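Local coordinates for type-2 restriction enzyme AgeI (Thalassobius gelatinovorus, PDB 5DWA), which cuts double-stranded DNA at the palindromic sequence 5'-ACCGGT-3', cleaving after the first A and leaving fragments with terminal 5'-phosphates, at residues 113-118 with 143-148. Numbering follows the deposited sequence.
Sequences IRLTAL and VMIEKQ
R114 and E146 face each other as a hydrogen-bonded pair of two antiparallel strands, and their side chains run side by side in a salt bridge. R114 NH2 donates to E146 OE1 at 2.9 Å, nearly straight at 163°; the oxygen lies in the guanidinium plane but is met from above the plane of its own carboxylate. A weak second bond from R114 NE reaches the same oxygen, because the arginine chain, extended to CD, bends at chi3 (64°), which sets NE beside the glutamate oxygen. A water completes the grip on OE1: it donates to E146 OE1 at 2.6 Å and to R114 O, and accepts from T116 OG1. Beside it T116 CB packs 3.9 Å from M144 CE. On the other face the contact is mainly apolar: L115 CD2 lies 3.7 Å from I145 CG1, I113 CG2 touches I145 CG2, and K147 CD passes I113 CG1 while its NZ bonds H111 O. Between the strands, paired N-H···O bonds join R114 with E146 and T116 with M144, the shortest from M144 N to T116 O at 2.8 Å. Second-shell charges hold the ion pair: R114 also bridges D155 and E157 and makes a cation-pi contact with F159, while E146 OE2 pairs with R129. An alanine in place of R114 would probably leave D155 and E157 without this positive partner and E146 OE1 without its charged mate. Strand 113-117 edges the mixed sheet of this PD-(D/E)XK nuclease, and strand 143-148 passes the pairing on to 159-168; helix 84-109 packs on I113 and L115, helix 123-130 on M144 and L118.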
# COMPACT_ATOMS: atom_id res chain seq x y z
N ILE A 113 -12.58 1.85 -30.08
CA ILE A 113 -12.05 1.45 -28.79
C ILE A 113 -12.40 2.52 -27.76
O ILE A 113 -12.38 3.71 -28.07
CB ILE A 113 -10.53 1.22 -28.85
CG1 ILE A 113 -10.21 0.12 -29.86
CG2 ILE A 113 -9.96 0.84 -27.48
CD1 ILE A 113 -8.78 0.14 -30.35
N ARG A 114 -12.73 2.09 -26.55
CA ARG A 114 -13.18 3.00 -25.51
C ARG A 114 -12.70 2.59 -24.14
O ARG A 114 -12.78 1.42 -23.78
CB ARG A 114 -14.71 3.09 -25.52
CG ARG A 114 -15.27 4.13 -24.55
CD ARG A 114 -16.79 4.16 -24.59
NE ARG A 114 -17.38 2.90 -24.15
CZ ARG A 114 -18.65 2.56 -24.35
NH1 ARG A 114 -19.46 3.39 -24.99
NH2 ARG A 114 -19.11 1.40 -23.91
N LEU A 115 -12.18 3.56 -23.39
CA LEU A 115 -11.79 3.38 -22.00
C LEU A 115 -12.85 3.91 -21.05
O LEU A 115 -13.49 4.93 -21.30
CB LEU A 115 -10.47 4.12 -21.73
CG LEU A 115 -9.28 3.83 -22.65
CD1 LEU A 115 -8.08 4.64 -22.20
CD2 LEU A 115 -8.94 2.34 -22.71
N THR A 116 -13.00 3.24 -19.91
CA THR A 116 -13.92 3.68 -18.88
C THR A 116 -13.30 3.46 -17.50
O THR A 116 -12.93 2.34 -17.16
CB THR A 116 -15.25 2.90 -18.95
OG1 THR A 116 -15.82 3.05 -20.26
CG2 THR A 116 -16.22 3.43 -17.91
N ALA A 117 -13.16 4.53 -16.73
CA ALA A 117 -12.62 4.42 -15.36
C ALA A 117 -13.63 3.71 -14.48
O ALA A 117 -14.82 4.02 -14.51
CB ALA A 117 -12.27 5.79 -14.80
N LEU A 118 -13.15 2.73 -13.70
CA LEU A 118 -14.07 1.92 -12.91
C LEU A 118 -14.21 2.53 -11.51
O LEU A 118 -13.67 2.03 -10.53
CB LEU A 118 -13.60 0.47 -12.85
CG LEU A 118 -13.53 -0.22 -14.22
CD1 LEU A 118 -13.02 -1.65 -14.09
CD2 LEU A 118 -14.90 -0.19 -14.88
N VAL A 143 -9.21 0.72 -15.10
CA VAL A 143 -9.91 1.28 -16.25
C VAL A 143 -10.21 0.13 -17.21
O VAL A 143 -9.33 -0.67 -17.53
CB VAL A 143 -9.07 2.37 -16.95
CG1 VAL A 143 -9.80 2.93 -18.15
CG2 VAL A 143 -8.65 3.48 -15.97
N MET A 144 -11.45 0.00 -17.66
CA MET A 144 -11.74 -1.10 -18.57
C MET A 144 -11.54 -0.64 -20.01
O MET A 144 -11.65 0.55 -20.32
CB MET A 144 -13.14 -1.68 -18.32
CG MET A 144 -14.30 -0.96 -18.96
SD MET A 144 -15.82 -1.95 -18.82
CE MET A 144 -17.00 -0.62 -18.76
N ILE A 145 -11.19 -1.60 -20.87
CA ILE A 145 -11.01 -1.35 -22.29
C ILE A 145 -12.09 -2.13 -23.02
O ILE A 145 -12.28 -3.32 -22.75
CB ILE A 145 -9.63 -1.79 -22.81
CG1 ILE A 145 -8.51 -1.29 -21.89
CG2 ILE A 145 -9.42 -1.31 -24.25
CD1 ILE A 145 -7.16 -1.96 -22.18
N GLU A 146 -12.79 -1.45 -23.93
CA GLU A 146 -13.86 -2.06 -24.72
C GLU A 146 -13.64 -1.81 -26.20
O GLU A 146 -13.02 -0.83 -26.59
CB GLU A 146 -15.22 -1.51 -24.30
CG GLU A 146 -15.66 -1.90 -22.91
CD GLU A 146 -16.96 -1.22 -22.52
OE1 GLU A 146 -17.01 0.02 -22.53
OE2 GLU A 146 -17.94 -1.94 -22.23
N LYS A 147 -14.19 -2.70 -27.02
CA LYS A 147 -14.09 -2.60 -28.46
C LYS A 147 -15.47 -2.80 -29.07
O LYS A 147 -16.15 -3.77 -28.76
CB LYS A 147 -13.11 -3.65 -29.00
CG LYS A 147 -13.16 -3.86 -30.51
CD LYS A 147 -12.34 -2.82 -31.25
CE LYS A 147 -12.25 -3.14 -32.73
NZ LYS A 147 -11.26 -2.27 -33.42
N GLN A 148 -15.90 -1.87 -29.92
CA GLN A 148 -17.20 -2.01 -30.56
C GLN A 148 -17.16 -3.17 -31.55
O GLN A 148 -16.29 -3.23 -32.41
CB GLN A 148 -17.60 -0.72 -31.26
CG GLN A 148 -19.03 -0.72 -31.76
CD GLN A 148 -19.47 0.65 -32.20
OE1 GLN A 148 -18.74 1.35 -32.89
NE2 GLN A 148 -20.67 1.05 -31.79
O HOH W 1 -14.80 1.29 -22.02